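Local atomic coordinates of malic enzyme (Entamoeba histolytica, PDB entry 3NV9), a protein that probably catalyses the NAD(P)-dependent oxidative decarboxylation of malate to pyruvate, working as a dimeric malic enzyme with a Rossmann-type nucleotide-binding domain. Residues A389-F393 with G412-E417; N355-V361 with D402-M408; A418-M423 with L436-Y442. Numbering follows the deposited sequence.

Contact 1: A389-F393 with G412-E417; sequences ALAEF and GIFPKE
F393 lays one face of its ring over I413: CG1 of I413 stands 3.8 Å from the ring centroid, 23° off the ring normal, a CH-pi contact whose closest atoms are F393 CD2 and I413 CG1 at 3.5 Å. F393 is in the t rotamer with chi2 near 96°, and I413 is m,t. Segment 389-393, within helix 380-396, is helical throughout, and 413-417, in helix 413-428, is helical after G412. The local axes of 389-393 and 413-417 come within 9.4 Å, their N-to-C directions 138° apart, with A389 CA 5.5 Å from E417 CA and L390 CA 6.3 Å from I413 CA. G412 lies at the approach to the second helix, its C atom 3.7 Å from F393 CE1. K416 stretches across the helix it faces in an all-trans chain (chi1 to chi3) that turns only at chi4, 76°. Its CD meets the edge of the F393 ring, and its CE lies 3.1 Å from A389 O. K416 NZ remains 4.2 Å from E392 OE1, beyond salt-bridge distance, and a water bridges them, donating to E392 OE1 and accepting from K416 NZ, 2.8 Å from each. Deeper in, L390 CD1 touches I413 CG2 at 3.8 Å. N208 and V201 of helix 193-213 flank the first helix, and the whole is helix-on-helix packing within the Rossmann-type NAD-binding domain of the malic enzymes.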
ATOM      1  N   ALA A 389     -29.090  -2.220   7.925  1.00 25.24           N
ATOM      2  CA  ALA A 389     -28.366  -1.504   8.972  1.00 25.05           C
ATOM      3  C   ALA A 389     -28.275  -0.020   8.649  1.00 25.72           C
ATOM      4  O   ALA A 389     -28.460   0.833   9.542  1.00 26.58           O
ATOM      5  CB  ALA A 389     -26.966  -2.085   9.141  1.00 25.02           C
ATOM      6  N   LEU A 390     -27.979   0.301   7.373  1.00 25.02           N
ATOM      7  CA  LEU A 390     -27.808   1.706   6.941  1.00 23.42           C
ATOM      8  C   LEU A 390     -29.142   2.435   6.977  1.00 23.69           C
ATOM      9  O   LEU A 390     -29.249   3.578   7.446  1.00 23.81           O
ATOM     10  CB  LEU A 390     -27.175   1.809   5.520  1.00 20.95           C
ATOM     11  CG  LEU A 390     -27.023   3.211   4.943  1.00 19.86           C
ATOM     12  CD1 LEU A 390     -26.318   4.137   5.898  1.00 18.99           C
ATOM     13  CD2 LEU A 390     -26.245   3.189   3.601  1.00 19.50           C
ATOM     14  N   ALA A 391     -30.152   1.785   6.429  1.00 23.95           N
ATOM     15  CA  ALA A 391     -31.480   2.349   6.379  1.00 24.55           C
ATOM     16  C   ALA A 391     -32.052   2.503   7.796  1.00 24.85           C
ATOM     17  O   ALA A 391     -32.599   3.531   8.106  1.00 25.06           O
ATOM     18  CB  ALA A 391     -32.353   1.459   5.573  1.00 24.53           C
ATOM     19  N   GLU A 392     -31.919   1.485   8.650  1.00 25.83           N
ATOM     20  CA  GLU A 392     -32.451   1.572  10.039  1.00 27.55           C
ATOM     21  C   GLU A 392     -31.694   2.622  10.880  1.00 26.40           C
ATOM     22  O   GLU A 392     -32.302   3.361  11.613  1.00 24.88           O
ATOM     23  CB  GLU A 392     -32.419   0.218  10.734  1.00 27.58           C
ATOM     24  CG  GLU A 392     -33.119  -0.894   9.981  1.00 36.80           C
ATOM     25  CD  GLU A 392     -32.841  -2.296  10.566  1.00 45.38           C
ATOM     26  OE1 GLU A 392     -31.990  -2.427  11.486  1.00 49.57           O
ATOM     27  OE2 GLU A 392     -33.473  -3.268  10.097  1.00 48.46           O
ATOM     28  N   PHE A 393     -30.368   2.710  10.717  1.00 26.13           N
ATOM     29  CA  PHE A 393     -29.594   3.737  11.414  1.00 25.93           C
ATOM     30  C   PHE A 393     -30.163   5.097  11.069  1.00 26.86           C
ATOM     31  O   PHE A 393     -30.378   5.953  11.966  1.00 27.03           O
ATOM     32  CB  PHE A 393     -28.106   3.715  11.032  1.00 25.72           C
ATOM     33  CG  PHE A 393     -27.302   4.774  11.719  1.00 23.58           C
ATOM     34  CD1 PHE A 393     -26.619   4.481  12.875  1.00 21.35           C
ATOM     35  CD2 PHE A 393     -27.263   6.079  11.224  1.00 24.21           C
ATOM     36  CE1 PHE A 393     -25.887   5.463  13.521  1.00 20.64           C
ATOM     37  CE2 PHE A 393     -26.530   7.078  11.886  1.00 20.77           C
ATOM     38  CZ  PHE A 393     -25.860   6.769  13.010  1.00 21.65           C
ATOM     39  N   GLY A 412     -21.220   6.278  13.328  1.00 21.83           N
ATOM     40  CA  GLY A 412     -21.832   5.132  14.040  1.00 21.55           C
ATOM     41  C   GLY A 412     -22.473   4.177  13.051  1.00 23.18           C
ATOM     42  O   GLY A 412     -22.702   2.997  13.356  1.00 22.07           O
ATOM     43  N   ILE A 413     -22.802   4.667  11.849  1.00 23.22           N
ATOM     44  CA  ILE A 413     -23.305   3.746  10.823  1.00 22.46           C
ATOM     45  C   ILE A 413     -22.372   2.557  10.739  1.00 21.85           C
ATOM     46  O   ILE A 413     -22.807   1.401  10.561  1.00 23.81           O
ATOM     47  CB  ILE A 413     -23.312   4.428   9.386  1.00 23.00           C
ATOM     48  CG1 ILE A 413     -24.415   5.467   9.243  1.00 21.76           C
ATOM     49  CG2 ILE A 413     -23.479   3.410   8.265  1.00 23.23           C
ATOM     50  CD1 ILE A 413     -24.116   6.490   8.123  1.00 25.28           C
ATOM     51  N   PHE A 414     -21.065   2.789  10.817  1.00 20.62           N
ATOM     52  CA  PHE A 414     -20.202   1.749  10.270  1.00 19.53           C
ATOM     53  C   PHE A 414     -19.909   0.554  11.179  1.00 20.02           C
ATOM     54  O   PHE A 414     -19.842  -0.525  10.680  1.00 21.16           O
ATOM     55  CB  PHE A 414     -18.973   2.349   9.616  1.00 19.66           C
ATOM     56  CG  PHE A 414     -19.322   3.410   8.661  1.00 17.84           C
ATOM     57  CD1 PHE A 414     -19.834   3.077   7.422  1.00 15.80           C
ATOM     58  CD2 PHE A 414     -19.242   4.733   9.048  1.00 16.41           C
ATOM     59  CE1 PHE A 414     -20.275   4.087   6.553  1.00 20.80           C
ATOM     60  CE2 PHE A 414     -19.621   5.756   8.186  1.00 16.92           C
ATOM     61  CZ  PHE A 414     -20.158   5.436   6.925  1.00 18.59           C
ATOM     62  N   PRO A 415     -19.777   0.747  12.495  1.00 18.75           N
ATOM     63  CA  PRO A 415     -19.682  -0.439  13.357  1.00 19.26           C
ATOM     64  C   PRO A 415     -20.972  -1.213  13.373  1.00 19.89           C
ATOM     65  O   PRO A 415     -20.961  -2.440  13.518  1.00 20.82           O
ATOM     66  CB  PRO A 415     -19.317   0.133  14.769  1.00 17.79           C
ATOM     67  CG  PRO A 415     -19.724   1.597  14.677  1.00 19.58           C
ATOM     68  CD  PRO A 415     -19.528   2.002  13.227  1.00 17.98           C
ATOM     69  N   LYS A 416     -22.090  -0.535  13.176  1.00 21.24           N
ATOM     70  CA  LYS A 416     -23.340  -1.258  13.089  1.00 22.05           C
ATOM     71  C   LYS A 416     -23.393  -2.089  11.766  1.00 23.32           C
ATOM     72  O   LYS A 416     -23.738  -3.301  11.795  1.00 23.55           O
ATOM     73  CB  LYS A 416     -24.501  -0.279  13.228  1.00 23.02           C
ATOM     74  CG  LYS A 416     -25.842  -0.808  12.886  1.00 21.92           C
ATOM     75  CD  LYS A 416     -26.809   0.367  12.879  1.00 25.47           C
ATOM     76  CE  LYS A 416     -28.261  -0.066  12.523  1.00 25.84           C
ATOM     77  NZ  LYS A 416     -28.865  -0.737  13.764  1.00 34.02           N
ATOM     78  N   GLU A 417     -23.064  -1.465  10.622  1.00 22.83           N
ATOM     79  CA  GLU A 417     -22.903  -2.254   9.367  1.00 22.63           C
ATOM     80  C   GLU A 417     -21.982  -3.430   9.606  1.00 22.18           C
ATOM     81  O   GLU A 417     -22.290  -4.522   9.214  1.00 22.16           O
ATOM     82  CB  GLU A 417     -22.392  -1.442   8.158  1.00 21.66           C
ATOM     83  CG  GLU A 417     -23.398  -0.449   7.651  1.00 20.02           C
ATOM     84  CD  GLU A 417     -22.918   0.378   6.477  1.00 18.19           C
ATOM     85  OE1 GLU A 417     -21.714   0.412   6.208  1.00 21.24           O
ATOM     86  OE2 GLU A 417     -23.763   1.003   5.795  1.00 19.53           O
TER
HETATM   87  O   HOH W   1     -31.671  -0.767  13.749  1.00 42.28           O

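Contact 2: N355-V361 with D402-M408; sequences NQVNNSV and DNIIGTM
Two irregular segments meet beside the sodium site, to which T348, R350 and P354 contribute: the loop 355-361 after strand 345-348, and the loop 402-408 leading to helix 413-428. N355 has a left-handed backbone (phi/psi 64/64) and an m side chain, from which OD1 accepts a hydrogen bond from I404 N at 2.8 Å. Water 2 joins N355 N (2.8 Å) to D402 O (3.0 Å), and water 3 joins Q356 O (2.7 Å) to G406 O (2.8 Å), so solvent spans the backbones where they do not bond directly. The CA atoms of N355 and N403 are 5.4 Å apart, those of V361 and M408 6.0 Å. Between these ends I405, extended and t,t, presents CD1 to V357 CG2 at 4.0 Å and CG1 to V361 CG1 at 4.3 Å. V361 CG2 reaches G406 O at 3.2 Å, and S360 OG lies 3.2 Å from M408 SD. N358 OD1 accepts from S360 N at 3.2 Å, an Asx turn that leads into the short 3-10 segment 359-361; the same OD1 bonds Y65 of the second subunit. Thus the loop after an edge strand of the Rossmann-type sheet packs against the connection between helices 380-396 and 413-428, next to the bound sodium ion.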
ATOM      1  N   ASN A 355     -29.354  13.466   0.030  1.00 25.53           N
ATOM      2  CA  ASN A 355     -29.620  12.052  -0.215  1.00 25.31           C
ATOM      3  C   ASN A 355     -28.497  11.442  -1.029  1.00 25.40           C
ATOM      4  O   ASN A 355     -28.681  11.037  -2.170  1.00 24.90           O
ATOM      5  CB  ASN A 355     -31.002  11.844  -0.884  1.00 25.49           C
ATOM      6  CG  ASN A 355     -32.187  12.424  -0.046  1.00 25.11           C
ATOM      7  OD1 ASN A 355     -32.267  12.241   1.183  1.00 19.94           O
ATOM      8  ND2 ASN A 355     -33.130  13.070  -0.733  1.00 21.52           N
ATOM      9  N   GLN A 356     -27.299  11.411  -0.449  1.00 25.65           N
ATOM     10  CA  GLN A 356     -26.142  10.874  -1.178  1.00 24.61           C
ATOM     11  C   GLN A 356     -26.201   9.381  -1.124  1.00 24.74           C
ATOM     12  O   GLN A 356     -25.900   8.760  -0.082  1.00 25.81           O
ATOM     13  CB  GLN A 356     -24.789  11.364  -0.648  1.00 23.82           C
ATOM     14  CG  GLN A 356     -23.610  10.675  -1.409  1.00 21.81           C
ATOM     15  CD  GLN A 356     -22.236  11.272  -1.124  1.00 21.48           C
ATOM     16  OE1 GLN A 356     -21.342  11.248  -1.987  1.00 21.24           O
ATOM     17  NE2 GLN A 356     -22.065  11.826   0.059  1.00 17.13           N
ATOM     18  N   VAL A 357     -26.566   8.813  -2.260  1.00 23.74           N
ATOM     19  CA  VAL A 357     -26.673   7.398  -2.400  1.00 22.69           C
ATOM     20  C   VAL A 357     -25.415   7.002  -3.143  1.00 23.33           C
ATOM     21  O   VAL A 357     -25.354   7.116  -4.402  1.00 25.05           O
ATOM     22  CB  VAL A 357     -27.938   7.084  -3.168  1.00 22.90           C
ATOM     23  CG1 VAL A 357     -27.961   5.621  -3.667  1.00 24.56           C
ATOM     24  CG2 VAL A 357     -29.140   7.386  -2.283  1.00 20.20           C
ATOM     25  N   ASN A 358     -24.399   6.591  -2.370  1.00 21.03           N
ATOM     26  CA  ASN A 358     -23.040   6.335  -2.868  1.00 21.13           C
ATOM     27  C   ASN A 358     -22.456   5.195  -2.009  1.00 20.55           C
ATOM     28  O   ASN A 358     -22.693   5.180  -0.765  1.00 20.43           O
ATOM     29  CB  ASN A 358     -22.168   7.605  -2.710  1.00 18.33           C
ATOM     30  CG  ASN A 358     -20.822   7.512  -3.439  1.00 23.55           C
ATOM     31  OD1 ASN A 358     -19.885   6.753  -3.038  1.00 22.89           O
ATOM     32  ND2 ASN A 358     -20.710   8.289  -4.545  1.00 24.77           N
ATOM     33  N   ASN A 359     -21.710   4.273  -2.628  1.00 19.79           N
ATOM     34  CA  ASN A 359     -21.113   3.178  -1.879  1.00 20.34           C
ATOM     35  C   ASN A 359     -20.226   3.534  -0.634  1.00 19.78           C
ATOM     36  O   ASN A 359     -20.007   2.675   0.198  1.00 19.48           O
ATOM     37  CB  ASN A 359     -20.404   2.174  -2.796  1.00 20.74           C
ATOM     38  CG  ASN A 359     -19.334   2.809  -3.713  1.00 20.78           C
ATOM     39  OD1 ASN A 359     -18.543   3.617  -3.274  1.00 20.80           O
ATOM     40  ND2 ASN A 359     -19.292   2.374  -5.003  1.00 15.50           N
ATOM     41  N   SER A 360     -19.709   4.771  -0.559  1.00 19.22           N
ATOM     42  CA  SER A 360     -18.884   5.220   0.535  1.00 20.68           C
ATOM     43  C   SER A 360     -19.616   5.080   1.862  1.00 20.96           C
ATOM     44  O   SER A 360     -19.026   5.061   2.923  1.00 22.11           O
ATOM     45  CB  SER A 360     -18.505   6.700   0.339  1.00 20.93           C
ATOM     46  OG  SER A 360     -19.663   7.541   0.292  1.00 21.56           O
ATOM     47  N   VAL A 361     -20.915   4.953   1.776  1.00 21.31           N
ATOM     48  CA  VAL A 361     -21.755   4.780   2.930  1.00 21.95           C
ATOM     49  C   VAL A 361     -22.143   3.279   3.205  1.00 22.48           C
ATOM     50  O   VAL A 361     -22.935   2.966   4.116  1.00 24.02           O
ATOM     51  CB  VAL A 361     -22.868   5.889   2.812  1.00 21.87           C
ATOM     52  CG1 VAL A 361     -24.191   5.400   2.522  1.00 22.06           C
ATOM     53  CG2 VAL A 361     -22.751   6.897   3.936  1.00 21.08           C
ATOM     54  N   ASP A 402     -35.863  14.870   2.122  1.00 29.25           N
ATOM     55  CA  ASP A 402     -34.529  15.376   1.910  1.00 30.37           C
ATOM     56  C   ASP A 402     -33.438  14.748   2.757  1.00 29.41           C
ATOM     57  O   ASP A 402     -32.324  15.265   2.812  1.00 28.97           O
ATOM     58  CB  ASP A 402     -34.479  16.876   2.117  1.00 30.71           C
ATOM     59  CG  ASP A 402     -35.316  17.623   1.101  1.00 35.44           C
ATOM     60  OD1 ASP A 402     -35.393  17.233  -0.102  1.00 36.92           O
ATOM     61  OD2 ASP A 402     -35.913  18.621   1.540  1.00 44.04           O
ATOM     62  N   ASN A 403     -33.751  13.649   3.427  1.00 28.54           N
ATOM     63  CA  ASN A 403     -32.707  12.951   4.137  1.00 28.14           C
ATOM     64  C   ASN A 403     -33.140  11.523   4.377  1.00 27.75           C
ATOM     65  O   ASN A 403     -33.716  11.232   5.430  1.00 27.31           O
ATOM     66  CB  ASN A 403     -32.360  13.664   5.427  1.00 27.46           C
ATOM     67  CG  ASN A 403     -31.138  13.060   6.082  1.00 30.57           C
ATOM     68  OD1 ASN A 403     -30.793  11.904   5.806  1.00 27.09           O
ATOM     69  ND2 ASN A 403     -30.450  13.840   6.934  1.00 30.68           N
ATOM     70  N   ILE A 404     -32.855  10.644   3.402  1.00 25.72           N
ATOM     71  CA  ILE A 404     -33.386   9.263   3.389  1.00 25.04           C
ATOM     72  C   ILE A 404     -32.382   8.175   3.813  1.00 25.48           C
ATOM     73  O   ILE A 404     -32.748   6.997   3.896  1.00 24.79           O
ATOM     74  CB  ILE A 404     -33.900   8.865   1.972  1.00 25.14           C
ATOM     75  CG1 ILE A 404     -32.732   8.755   0.964  1.00 23.39           C
ATOM     76  CG2 ILE A 404     -34.992   9.880   1.434  1.00 21.90           C
ATOM     77  CD1 ILE A 404     -33.211   8.250  -0.431  1.00 22.35           C
ATOM     78  N   ILE A 405     -31.136   8.560   4.083  1.00 24.40           N
ATOM     79  CA  ILE A 405     -30.033   7.566   4.127  1.00 24.44           C
ATOM     80  C   ILE A 405     -28.956   8.117   5.053  1.00 23.43           C
ATOM     81  O   ILE A 405     -28.840   9.304   5.207  1.00 24.94           O
ATOM     82  CB  ILE A 405     -29.436   7.370   2.685  1.00 23.54           C
ATOM     83  CG1 ILE A 405     -28.428   6.230   2.616  1.00 24.53           C
ATOM     84  CG2 ILE A 405     -28.729   8.637   2.215  1.00 25.03           C
ATOM     85  CD1 ILE A 405     -28.359   5.565   1.234  1.00 26.52           C
ATOM     86  N   GLY A 406     -28.147   7.280   5.659  1.00 23.70           N
ATOM     87  CA  GLY A 406     -27.074   7.809   6.505  1.00 22.92           C
ATOM     88  C   GLY A 406     -25.962   8.415   5.677  1.00 22.28           C
ATOM     89  O   GLY A 406     -25.723   8.008   4.514  1.00 22.23           O
ATOM     90  N   THR A 407     -25.244   9.341   6.287  1.00 21.28           N
ATOM     91  CA  THR A 407     -24.257  10.136   5.581  1.00 21.05           C
ATOM     92  C   THR A 407     -22.848   9.767   6.101  1.00 20.96           C
ATOM     93  O   THR A 407     -22.713   9.070   7.136  1.00 20.75           O
ATOM     94  CB  THR A 407     -24.530  11.676   5.743  1.00 20.92           C
ATOM     95  OG1 THR A 407     -23.863  12.181   6.929  1.00 21.97           O
ATOM     96  CG2 THR A 407     -26.054  11.969   5.805  1.00 19.56           C
ATOM     97  N   MET A 408     -21.842  10.203   5.352  1.00 19.57           N
ATOM     98  CA  MET A 408     -20.452   9.966   5.686  1.00 20.90           C
ATOM     99  C   MET A 408     -20.009  10.717   6.945  1.00 20.30           C
ATOM    100  O   MET A 408     -18.983  10.370   7.563  1.00 19.32           O
ATOM    101  CB  MET A 408     -19.508  10.326   4.526  1.00 20.53           C
ATOM    102  CG  MET A 408     -19.747   9.534   3.272  1.00 20.21           C
ATOM    103  SD  MET A 408     -18.366   9.834   2.150  1.00 24.45           S
ATOM    104  CE  MET A 408     -18.877  11.417   1.394  1.00 19.91           C
TER
HETATM  105  O   HOH W   2     -29.557  14.182   2.730  1.00 25.22           O
HETATM  106  O   HOH W   3     -25.085   9.563   2.329  1.00 18.91           O

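Contact 3: A418-M423 with L436-Y442; sequences AADVAM and LTWQQVY
V441 fills the apolar centre as a knob in a hole formed by A418, A419, A422 and M423; its CG1 is 3.6 Å from A422 CB and 3.7 Å from A419 CA, and its chi1 is t. The segments belong to helices 413-428 and 438-461; the local axes of 418-423 and 438-442 approach to 8.4 Å, their N-to-C directions 131° apart, with A419 CA 5.0 Å from Y442 CA. Small alanines on the first helix allow so near an approach. A419 CB points into the second helix and sits over the W438 indole, 3.4 Å from the centroid of its five-membered ring and 17° off the normal, a CH-pi contact; it also lies 3.9 Å from Y442 CB. M423, with chi1 and chi2 both m, runs along the indole edge, CG 3.9 Å from W438 CD1, and brings CE to 4.1 Å from V441 CG2 and 3.5 Å from L436 O. Further out, T437 is the N-cap of the second helix and forms a capping box with Q440: T437 N donates to Q440 OE1 at 2.7 Å, while Q440 N returns a weak bond to T437 OG1 at 3.3 Å. At the polar edge, W438 (chi1 t) turns its indole so that NE1 donates to D420 OD2 at 2.7 Å. The indole thus combines apolar contact over its face with a directional N-H...O bond at its edge, consistent with a defined orientation.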
ATOM      1  N   ALA A 418     -20.875  -3.206  10.296  1.00 22.41           N
ATOM      2  CA  ALA A 418     -19.864  -4.226  10.394  1.00 22.80           C
ATOM      3  C   ALA A 418     -20.409  -5.431  11.154  1.00 23.65           C
ATOM      4  O   ALA A 418     -20.172  -6.578  10.761  1.00 23.37           O
ATOM      5  CB  ALA A 418     -18.617  -3.660  11.095  1.00 23.30           C
ATOM      6  N   ALA A 419     -21.127  -5.159  12.258  1.00 23.71           N
ATOM      7  CA  ALA A 419     -21.652  -6.235  13.103  1.00 23.72           C
ATOM      8  C   ALA A 419     -22.781  -6.957  12.406  1.00 23.28           C
ATOM      9  O   ALA A 419     -22.827  -8.180  12.428  1.00 23.79           O
ATOM     10  CB  ALA A 419     -22.085  -5.678  14.488  1.00 24.15           C
ATOM     11  N   ASP A 420     -23.693  -6.235  11.754  1.00 23.36           N
ATOM     12  CA  ASP A 420     -24.762  -6.947  11.009  1.00 23.53           C
ATOM     13  C   ASP A 420     -24.223  -7.826   9.834  1.00 24.15           C
ATOM     14  O   ASP A 420     -24.668  -8.996   9.653  1.00 24.15           O
ATOM     15  CB  ASP A 420     -25.815  -5.981  10.470  1.00 23.34           C
ATOM     16  CG  ASP A 420     -26.697  -5.332  11.561  1.00 24.59           C
ATOM     17  OD1 ASP A 420     -27.564  -4.518  11.161  1.00 25.45           O
ATOM     18  OD2 ASP A 420     -26.566  -5.622  12.773  1.00 25.38           O
ATOM     19  N   VAL A 421     -23.311  -7.248   9.030  1.00 22.66           N
ATOM     20  CA  VAL A 421     -22.663  -7.979   7.939  1.00 23.07           C
ATOM     21  C   VAL A 421     -21.921  -9.230   8.468  1.00 24.11           C
ATOM     22  O   VAL A 421     -21.906 -10.274   7.831  1.00 25.38           O
ATOM     23  CB  VAL A 421     -21.637  -7.099   7.213  1.00 22.91           C
ATOM     24  CG1 VAL A 421     -20.653  -7.949   6.347  1.00 18.47           C
ATOM     25  CG2 VAL A 421     -22.351  -5.995   6.411  1.00 19.61           C
ATOM     26  N   ALA A 422     -21.288  -9.109   9.621  1.00 25.09           N
ATOM     27  CA  ALA A 422     -20.552 -10.232  10.229  1.00 26.04           C
ATOM     28  C   ALA A 422     -21.459 -11.396  10.623  1.00 27.05           C
ATOM     29  O   ALA A 422     -21.090 -12.562  10.472  1.00 28.14           O
ATOM     30  CB  ALA A 422     -19.760  -9.748  11.444  1.00 25.42           C
ATOM     31  N   MET A 423     -22.636 -11.072  11.143  1.00 27.24           N
ATOM     32  CA  MET A 423     -23.530 -12.068  11.678  1.00 27.62           C
ATOM     33  C   MET A 423     -24.106 -12.819  10.485  1.00 27.88           C
ATOM     34  O   MET A 423     -24.183 -14.056  10.487  1.00 27.59           O
ATOM     35  CB  MET A 423     -24.659 -11.395  12.489  1.00 26.27           C
ATOM     36  CG  MET A 423     -24.221 -10.827  13.834  1.00 28.04           C
ATOM     37  SD  MET A 423     -23.383 -11.995  14.938  1.00 27.29           S
ATOM     38  CE  MET A 423     -21.618 -11.774  14.645  1.00 23.55           C
ATOM     39  N   LEU A 436     -18.160 -15.356  17.462  1.00 28.07           N
ATOM     40  CA  LEU A 436     -18.271 -14.030  18.075  1.00 27.21           C
ATOM     41  C   LEU A 436     -19.714 -13.546  18.017  1.00 26.17           C
ATOM     42  O   LEU A 436     -20.440 -13.886  17.107  1.00 26.93           O
ATOM     43  CB  LEU A 436     -17.351 -13.014  17.411  1.00 26.87           C
ATOM     44  CG  LEU A 436     -15.897 -13.425  17.384  1.00 27.55           C
ATOM     45  CD1 LEU A 436     -15.206 -12.415  16.524  1.00 27.46           C
ATOM     46  CD2 LEU A 436     -15.307 -13.450  18.797  1.00 27.07           C
ATOM     47  N   THR A 437     -20.129 -12.763  18.989  1.00 24.02           N
ATOM     48  CA  THR A 437     -21.477 -12.317  18.994  1.00 24.37           C
ATOM     49  C   THR A 437     -21.538 -10.966  18.245  1.00 25.10           C
ATOM     50  O   THR A 437     -20.504 -10.402  17.860  1.00 24.84           O
ATOM     51  CB  THR A 437     -21.920 -12.089  20.422  1.00 24.41           C
ATOM     52  OG1 THR A 437     -20.921 -11.281  21.073  1.00 23.07           O
ATOM     53  CG2 THR A 437     -22.092 -13.448  21.175  1.00 23.54           C
ATOM     54  N   TRP A 438     -22.744 -10.436  18.100  1.00 24.88           N
ATOM     55  CA  TRP A 438     -22.922  -9.135  17.474  1.00 25.85           C
ATOM     56  C   TRP A 438     -22.120  -8.078  18.270  1.00 26.43           C
ATOM     57  O   TRP A 438     -21.373  -7.247  17.684  1.00 25.71           O
ATOM     58  CB  TRP A 438     -24.417  -8.802  17.382  1.00 24.15           C
ATOM     59  CG  TRP A 438     -24.709  -7.544  16.681  1.00 26.17           C
ATOM     60  CD1 TRP A 438     -25.068  -7.396  15.381  1.00 24.22           C
ATOM     61  CD2 TRP A 438     -24.665  -6.215  17.240  1.00 26.85           C
ATOM     62  NE1 TRP A 438     -25.256  -6.070  15.092  1.00 25.96           N
ATOM     63  CE2 TRP A 438     -25.011  -5.324  16.211  1.00 24.04           C
ATOM     64  CE3 TRP A 438     -24.389  -5.703  18.515  1.00 26.85           C
ATOM     65  CZ2 TRP A 438     -25.083  -3.962  16.403  1.00 25.38           C
ATOM     66  CZ3 TRP A 438     -24.437  -4.327  18.709  1.00 27.21           C
ATOM     67  CH2 TRP A 438     -24.784  -3.471  17.653  1.00 29.14           C
ATOM     68  N   GLN A 439     -22.233  -8.129  19.607  1.00 26.23           N
ATOM     69  CA  GLN A 439     -21.603  -7.092  20.422  1.00 25.80           C
ATOM     70  C   GLN A 439     -20.078  -7.156  20.312  1.00 25.81           C
ATOM     71  O   GLN A 439     -19.420  -6.122  20.283  1.00 26.46           O
ATOM     72  CB  GLN A 439     -22.041  -7.182  21.889  1.00 25.99           C
ATOM     73  CG  GLN A 439     -21.531  -6.026  22.748  1.00 24.47           C
ATOM     74  CD  GLN A 439     -22.112  -4.666  22.323  1.00 29.43           C
ATOM     75  OE1 GLN A 439     -23.368  -4.434  22.327  1.00 26.25           O
ATOM     76  NE2 GLN A 439     -21.208  -3.758  21.928  1.00 26.16           N
ATOM     77  N   GLN A 440     -19.518  -8.359  20.299  1.00 25.53           N
ATOM     78  CA  GLN A 440     -18.066  -8.502  20.228  1.00 25.60           C
ATOM     79  C   GLN A 440     -17.547  -7.922  18.913  1.00 25.45           C
ATOM     80  O   GLN A 440     -16.461  -7.350  18.903  1.00 26.18           O
ATOM     81  CB  GLN A 440     -17.606  -9.965  20.337  1.00 25.27           C
ATOM     82  CG  GLN A 440     -17.822 -10.590  21.735  1.00 25.02           C
ATOM     83  CD  GLN A 440     -17.656 -12.106  21.692  1.00 22.41           C
ATOM     84  OE1 GLN A 440     -18.130 -12.742  20.764  1.00 20.10           O
ATOM     85  NE2 GLN A 440     -16.951 -12.688  22.693  1.00 23.31           N
ATOM     86  N   VAL A 441     -18.310  -8.081  17.835  1.00 25.11           N
ATOM     87  CA  VAL A 441     -17.886  -7.625  16.519  1.00 25.24           C
ATOM     88  C   VAL A 441     -18.026  -6.129  16.435  1.00 25.08           C
ATOM     89  O   VAL A 441     -17.109  -5.452  15.991  1.00 25.30           O
ATOM     90  CB  VAL A 441     -18.641  -8.345  15.356  1.00 25.77           C
ATOM     91  CG1 VAL A 441     -18.397  -7.642  13.991  1.00 23.52           C
ATOM     92  CG2 VAL A 441     -18.128  -9.736  15.279  1.00 26.68           C
ATOM     93  N   TYR A 442     -19.156  -5.623  16.940  1.00 25.02           N
ATOM     94  CA  TYR A 442     -19.414  -4.196  17.059  1.00 23.88           C
ATOM     95  C   TYR A 442     -18.289  -3.551  17.800  1.00 23.89           C
ATOM     96  O   TYR A 442     -17.738  -2.517  17.341  1.00 23.54           O
ATOM     97  CB  TYR A 442     -20.798  -3.906  17.725  1.00 23.23           C
ATOM     98  CG  TYR A 442     -21.165  -2.414  17.731  1.00 24.01           C
ATOM     99  CD1 TYR A 442     -22.064  -1.860  16.778  1.00 21.60           C
ATOM    100  CD2 TYR A 442     -20.606  -1.565  18.683  1.00 22.73           C
ATOM    101  CE1 TYR A 442     -22.392  -0.529  16.798  1.00 21.03           C
ATOM    102  CE2 TYR A 442     -20.908  -0.219  18.703  1.00 22.73           C
ATOM    103  CZ  TYR A 442     -21.779   0.278  17.767  1.00 24.49           C
ATOM    104  OH  TYR A 442     -22.018   1.602  17.848  1.00 25.35           O
TER

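In the fold
Helix 413-428 ties contacts 1 and 3 together: the one uses its first turn and the other the residues that follow, their centres 12 Å apart. D420 OD1 lies 3.2 Å from A389 CB, and P415 O lies 3.5 Å from Y442 CD1. Contacts 1 and 2, with centres 11 Å apart, alternate along the chain and also touch, I413 CD1 meeting T407 O at 3.1 Å and L390 CD2 meeting V361 CG1 at 3.2 Å. Contacts 2 and 3 stay about 9 Å apart at their nearest atoms. The sodium ion is about 4 Å from the Q356 side chain in contact 2 but about 12 Å from that of L390 in contact 1.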